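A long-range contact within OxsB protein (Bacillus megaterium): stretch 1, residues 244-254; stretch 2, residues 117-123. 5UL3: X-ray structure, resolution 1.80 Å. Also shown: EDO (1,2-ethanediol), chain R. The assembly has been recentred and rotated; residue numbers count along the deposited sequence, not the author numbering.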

ATOM      1  N   THR A 244      13.234  13.927   9.294  1.00 23.13           N
ATOM      2  CA  THR A 244      13.319  15.080   8.411  1.00 22.99           C
ATOM      3  C   THR A 244      12.473  16.232   8.951  1.00 27.05           C
ATOM      4  O   THR A 244      12.950  17.367   9.070  1.00 22.46           O
ATOM      5  CB  THR A 244      12.869  14.679   7.004  1.00 26.01           C
ATOM      6  OG1 THR A 244      13.852  13.824   6.406  1.00 26.23           O
ATOM      7  CG2 THR A 244      12.657  15.911   6.113  1.00 25.95           C
ATOM      8  N   LEU A 245      11.220  15.950   9.303  1.00 22.79           N
ATOM      9  CA  LEU A 245      10.350  17.019   9.799  1.00 20.37           C
ATOM     10  C   LEU A 245      10.820  17.510  11.160  1.00 24.60           C
ATOM     11  O   LEU A 245      10.841  18.718  11.412  1.00 24.19           O
ATOM     12  CB  LEU A 245       8.890  16.550   9.844  1.00 20.73           C
ATOM     13  CG  LEU A 245       8.230  16.361   8.471  1.00 24.02           C
ATOM     14  CD1 LEU A 245       6.865  15.699   8.628  1.00 20.29           C
ATOM     15  CD2 LEU A 245       8.069  17.707   7.790  1.00 28.07           C
ATOM     16  N   ARG A 246      11.237  16.592  12.038  1.00 22.36           N
ATOM     17  CA  ARG A 246      11.866  16.996  13.294  1.00 24.85           C
ATOM     18  C   ARG A 246      12.981  18.011  13.056  1.00 25.41           C
ATOM     19  O   ARG A 246      13.091  19.021  13.771  1.00 21.41           O
ATOM     20  CB  ARG A 246      12.432  15.760  14.010  1.00 24.09           C
ATOM     21  CG  ARG A 246      13.222  16.081  15.267  1.00 22.77           C
ATOM     22  CD  ARG A 246      14.158  14.909  15.622  1.00 24.79           C
ATOM     23  NE  ARG A 246      15.214  14.726  14.633  1.00 25.12           N
ATOM     24  CZ  ARG A 246      16.004  13.659  14.564  1.00 31.07           C
ATOM     25  NH1 ARG A 246      15.863  12.666  15.430  1.00 31.76           N
ATOM     26  NH2 ARG A 246      16.938  13.588  13.630  1.00 30.10           N
ATOM     27  N   ASP A 247      13.828  17.750  12.066  1.00 25.39           N
ATOM     28  CA  ASP A 247      14.998  18.597  11.859  1.00 28.78           C
ATOM     29  C   ASP A 247      14.648  19.892  11.136  1.00 23.57           C
ATOM     30  O   ASP A 247      15.290  20.917  11.380  1.00 27.04           O
ATOM     31  CB  ASP A 247      16.089  17.823  11.102  1.00 25.31           C
ATOM     32  CG  ASP A 247      16.826  16.839  11.998  1.00 25.98           C
ATOM     33  OD1 ASP A 247      16.531  16.773  13.202  1.00 25.96           O
ATOM     34  OD2 ASP A 247      17.723  16.120  11.490  1.00 26.88           O
ATOM     35  N   LEU A 248      13.625  19.880  10.271  1.00 24.90           N
ATOM     36  CA  LEU A 248      13.158  21.137   9.687  1.00 25.56           C
ATOM     37  C   LEU A 248      12.603  22.066  10.758  1.00 26.28           C
ATOM     38  O   LEU A 248      12.754  23.289  10.662  1.00 27.21           O
ATOM     39  CB  LEU A 248      12.096  20.868   8.629  1.00 23.47           C
ATOM     40  CG  LEU A 248      12.609  20.195   7.354  1.00 28.04           C
ATOM     41  CD1 LEU A 248      11.448  19.950   6.424  1.00 24.08           C
ATOM     42  CD2 LEU A 248      13.653  21.076   6.696  1.00 28.91           C
ATOM     43  N   ILE A 249      11.973  21.494  11.782  1.00 22.09           N
ATOM     44  CA  ILE A 249      11.481  22.279  12.911  1.00 22.03           C
ATOM     45  C   ILE A 249      12.653  22.869  13.681  1.00 28.43           C
ATOM     46  O   ILE A 249      12.641  24.046  14.056  1.00 27.16           O
ATOM     47  CB  ILE A 249      10.583  21.406  13.801  1.00 22.16           C
ATOM     48  CG1 ILE A 249       9.262  21.092  13.079  1.00 24.21           C
ATOM     49  CG2 ILE A 249      10.324  22.052  15.159  1.00 26.33           C
ATOM     50  CD1 ILE A 249       8.470  19.971  13.732  1.00 25.71           C
ATOM     51  N   LYS A 250      13.696  22.070  13.915  1.00 25.93           N
ATOM     52  CA  LYS A 250      14.898  22.634  14.523  1.00 26.00           C
ATOM     53  C   LYS A 250      15.488  23.738  13.650  1.00 29.23           C
ATOM     54  O   LYS A 250      15.916  24.780  14.163  1.00 34.14           O
ATOM     55  CB  LYS A 250      15.931  21.532  14.782  1.00 26.65           C
ATOM     56  CG  LYS A 250      15.473  20.516  15.814  1.00 30.02           C
ATOM     57  CD  LYS A 250      16.408  19.294  15.821  1.00 37.92           C
ATOM     58  CE  LYS A 250      17.498  19.408  16.860  1.00 52.50           C
ATOM     59  NZ  LYS A 250      17.077  18.745  18.134  1.00 71.60           N
ATOM     60  N   MET A 251      15.527  23.534  12.330  1.00 25.10           N
ATOM     61  CA  MET A 251      16.079  24.570  11.459  1.00 28.16           C
ATOM     62  C   MET A 251      15.246  25.848  11.529  1.00 38.30           C
ATOM     63  O   MET A 251      15.792  26.958  11.486  1.00 29.91           O
ATOM     64  CB  MET A 251      16.168  24.069  10.024  1.00 32.18           C
ATOM     65  CG  MET A 251      16.884  25.031   9.102  1.00 33.10           C
ATOM     66  SD  MET A 251      17.018  24.416   7.424  1.00 33.31           S
ATOM     67  CE  MET A 251      15.344  24.596   6.846  1.00 31.30           C
ATOM     68  N   LEU A 252      13.919  25.706  11.637  1.00 31.74           N
ATOM     69  CA  LEU A 252      13.046  26.858  11.850  1.00 34.68           C
ATOM     70  C   LEU A 252      13.491  27.687  13.038  1.00 33.69           C
ATOM     71  O   LEU A 252      13.402  28.920  13.010  1.00 36.63           O
ATOM     72  CB  LEU A 252      11.617  26.396  12.092  1.00 32.72           C
ATOM     73  CG  LEU A 252      10.588  26.428  10.990  1.00 48.12           C
ATOM     74  CD1 LEU A 252       9.253  26.149  11.674  1.00 37.57           C
ATOM     75  CD2 LEU A 252      10.608  27.777  10.267  1.00 41.34           C
ATOM     76  N   LYS A 253      13.933  27.022  14.108  1.00 27.68           N
ATOM     77  CA  LYS A 253      14.358  27.660  15.343  1.00 33.87           C
ATOM     78  C   LYS A 253      15.831  28.026  15.322  1.00 37.80           C
ATOM     79  O   LYS A 253      16.369  28.418  16.360  1.00 33.27           O
ATOM     80  CB  LYS A 253      14.096  26.743  16.533  1.00 34.08           C
ATOM     81  CG  LYS A 253      12.637  26.417  16.823  1.00 38.84           C
ATOM     82  CD  LYS A 253      12.595  25.245  17.808  1.00 45.82           C
ATOM     83  CE  LYS A 253      11.416  25.306  18.759  1.00 52.99           C
ATOM     84  NZ  LYS A 253      10.165  24.770  18.157  1.00 44.84           N
ATOM     85  N   LYS A 254      16.484  27.870  14.168  1.00 31.86           N
ATOM     86  CA  LYS A 254      17.890  28.230  13.975  1.00 33.51           C
ATOM     87  C   LYS A 254      18.806  27.357  14.819  1.00 39.01           C
ATOM     88  O   LYS A 254      19.925  27.757  15.156  1.00 39.63           O
ATOM     89  CB  LYS A 254      18.122  29.722  14.260  1.00 36.99           C
ATOM     90  CG  LYS A 254      17.159  30.639  13.489  1.00 38.93           C
ATOM     91  CD  LYS A 254      17.586  32.108  13.507  1.00 41.65           C
ATOM     92  CE  LYS A 254      17.395  32.719  14.868  1.00 36.52           C
ATOM     93  NZ  LYS A 254      15.951  32.786  15.249  1.00 30.85           N
TER
HETATM   94  C1  EDO R 817      15.029  28.363   7.426  1.00 58.86           C
HETATM   95  O1  EDO R 817      13.919  28.981   8.088  1.00 48.16           O
HETATM   96  C2  EDO R 817      16.319  29.033   7.890  1.00 66.81           C
HETATM   97  O2  EDO R 817      16.241  29.284   9.302  1.00 63.17           O
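Stretch 2 (117-123) LPTVTLV

The most unusual feature of this contact is how much of it rests on a proline. Pro 118, at the threshold of the strand in stretch 2, has more of its surface covered than any other residue here and touches three residues of stretch 1, although no hydrogen bond joins the two segments.

In stretch 1 the helix, already under way at Thr 244, runs to Leu 252, with regular backbone bonds such as Ile 249 N to Leu 245 O at 3.0 Å; Lys 253 is the first residue to leave helical phi/psi. Stretch 2 enters as an extended coil at Leu 117 and Pro 118, becomes a strand at Thr 119 and is still one at Val 123, with phi near -107° to -122° and psi near 120° to 133°. The two chains run in broadly opposite senses, the strand slanting across the helix: Ile 249 faces Pro 118, their CA atoms 7.3 Å apart, whereas the earlier Leu 245 faces the later Val 120, with CA atoms 8.8 Å apart. The contacts move back along the helix as the strand advances.

Side-chain alternation in an extended chain explains which residues take part. The CA-to-CB bonds of Pro 118, Val 120 and Leu 122 point toward the helix, while that of Thr 119 points away. The helix answers with Leu 245, Ile 249 and Leu 252, spaced by four and three residues and therefore on one face.

At the proline end, Ile 249 CG2 lies 3.8 Å from Pro 118 CG, and Leu 252 CD1 lies 3.7 Å from Pro 118 CB. The compact ring offers carbon surface to both side chains, and having no amide hydrogen, it leaves no backbone donor unsatisfied at this apolar site. Lys 253 starts sideways, but its long chain brings NZ to 3.8 Å from Pro 118 CD; this is simple packing, and the exposed setting suits a charged end.

Farther along, Ile 249 also reaches the strand itself, its CD1 4.4 Å from Val 120 CG2. The branched valine suits an extended backbone and presents a methyl group to the isoleucine. Beyond it, Leu 245 CD1 meets Leu 122 CD2 at 4.2 Å; both leucines have chi1 m and chi2 t, and their long, buried side chains span the gap between the backbones. These looser apolar contacts and the closer ones around Pro 118 together bury 274 Å², counting both sides, and bring together parts of the chain more than 120 residues apart.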

ATOM      1  N   LEU A 117       4.625  26.185  19.651  1.00 28.96           N
ATOM      2  CA  LEU A 117       4.906  25.171  18.639  1.00 26.68           C
ATOM      3  C   LEU A 117       4.718  25.746  17.235  1.00 28.18           C
ATOM      4  O   LEU A 117       3.752  26.480  16.980  1.00 28.54           O
ATOM      5  CB  LEU A 117       3.991  23.956  18.832  1.00 26.40           C
ATOM      6  CG  LEU A 117       4.092  23.207  20.163  1.00 30.30           C
ATOM      7  CD1 LEU A 117       3.226  21.953  20.108  1.00 33.52           C
ATOM      8  CD2 LEU A 117       5.530  22.836  20.443  1.00 29.42           C
ATOM      9  N   PRO A 118       5.601  25.416  16.295  1.00 24.74           N
ATOM     10  CA  PRO A 118       5.346  25.765  14.897  1.00 27.49           C
ATOM     11  C   PRO A 118       4.187  24.944  14.364  1.00 26.02           C
ATOM     12  O   PRO A 118       3.765  23.949  14.960  1.00 25.51           O
ATOM     13  CB  PRO A 118       6.653  25.411  14.183  1.00 28.17           C
ATOM     14  CG  PRO A 118       7.239  24.328  15.017  1.00 30.93           C
ATOM     15  CD  PRO A 118       6.822  24.601  16.454  1.00 26.70           C
ATOM     16  N   THR A 119       3.649  25.397  13.245  1.00 26.43           N
ATOM     17  CA  THR A 119       2.558  24.709  12.575  1.00 27.47           C
ATOM     18  C   THR A 119       3.092  24.046  11.314  1.00 23.69           C
ATOM     19  O   THR A 119       3.834  24.664  10.545  1.00 26.13           O
ATOM     20  CB  THR A 119       1.420  25.672  12.235  1.00 29.12           C
ATOM     21  OG1 THR A 119       0.790  26.078  13.453  1.00 32.35           O
ATOM     22  CG2 THR A 119       0.380  24.984  11.339  1.00 36.06           C
ATOM     23  N   VAL A 120       2.716  22.782  11.123  1.00 25.51           N
ATOM     24  CA  VAL A 120       3.090  21.994   9.957  1.00 23.70           C
ATOM     25  C   VAL A 120       1.806  21.532   9.293  1.00 19.67           C
ATOM     26  O   VAL A 120       0.968  20.907   9.947  1.00 24.01           O
ATOM     27  CB  VAL A 120       3.945  20.778  10.362  1.00 24.95           C
ATOM     28  CG1 VAL A 120       4.262  19.919   9.155  1.00 24.84           C
ATOM     29  CG2 VAL A 120       5.229  21.232  11.081  1.00 22.55           C
ATOM     30  N   THR A 121       1.647  21.828   8.003  1.00 24.02           N
ATOM     31  CA  THR A 121       0.525  21.303   7.225  1.00 24.43           C
ATOM     32  C   THR A 121       1.059  20.260   6.250  1.00 21.61           C
ATOM     33  O   THR A 121       2.007  20.531   5.507  1.00 25.07           O
ATOM     34  CB  THR A 121      -0.215  22.413   6.467  1.00 26.42           C
ATOM     35  OG1 THR A 121      -0.781  23.323   7.412  1.00 26.01           O
ATOM     36  CG2 THR A 121      -1.380  21.824   5.659  1.00 26.30           C
ATOM     37  N   LEU A 122       0.479  19.060   6.301  1.00 21.26           N
ATOM     38  CA  LEU A 122       0.854  17.946   5.436  1.00 24.73           C
ATOM     39  C   LEU A 122      -0.334  17.639   4.546  1.00 22.83           C
ATOM     40  O   LEU A 122      -1.451  17.478   5.049  1.00 25.65           O
ATOM     41  CB  LEU A 122       1.212  16.705   6.248  1.00 25.78           C
ATOM     42  CG  LEU A 122       2.380  16.903   7.212  1.00 21.88           C
ATOM     43  CD1 LEU A 122       2.555  15.671   8.080  1.00 25.03           C
ATOM     44  CD2 LEU A 122       3.666  17.220   6.431  1.00 22.45           C
ATOM     45  N   VAL A 123      -0.084  17.533   3.245  1.00 26.23           N
ATOM     46  CA  VAL A 123      -1.127  17.371   2.233  1.00 27.29           C
ATOM     47  C   VAL A 123      -0.881  16.066   1.484  1.00 25.10           C
ATOM     48  O   VAL A 123       0.180  15.893   0.866  1.00 24.97           O
ATOM     49  CB  VAL A 123      -1.135  18.553   1.253  1.00 25.16           C
ATOM     50  CG1 VAL A 123      -2.339  18.445   0.293  1.00 29.96           C
ATOM     51  CG2 VAL A 123      -1.159  19.882   2.011  1.00 26.97           C
TER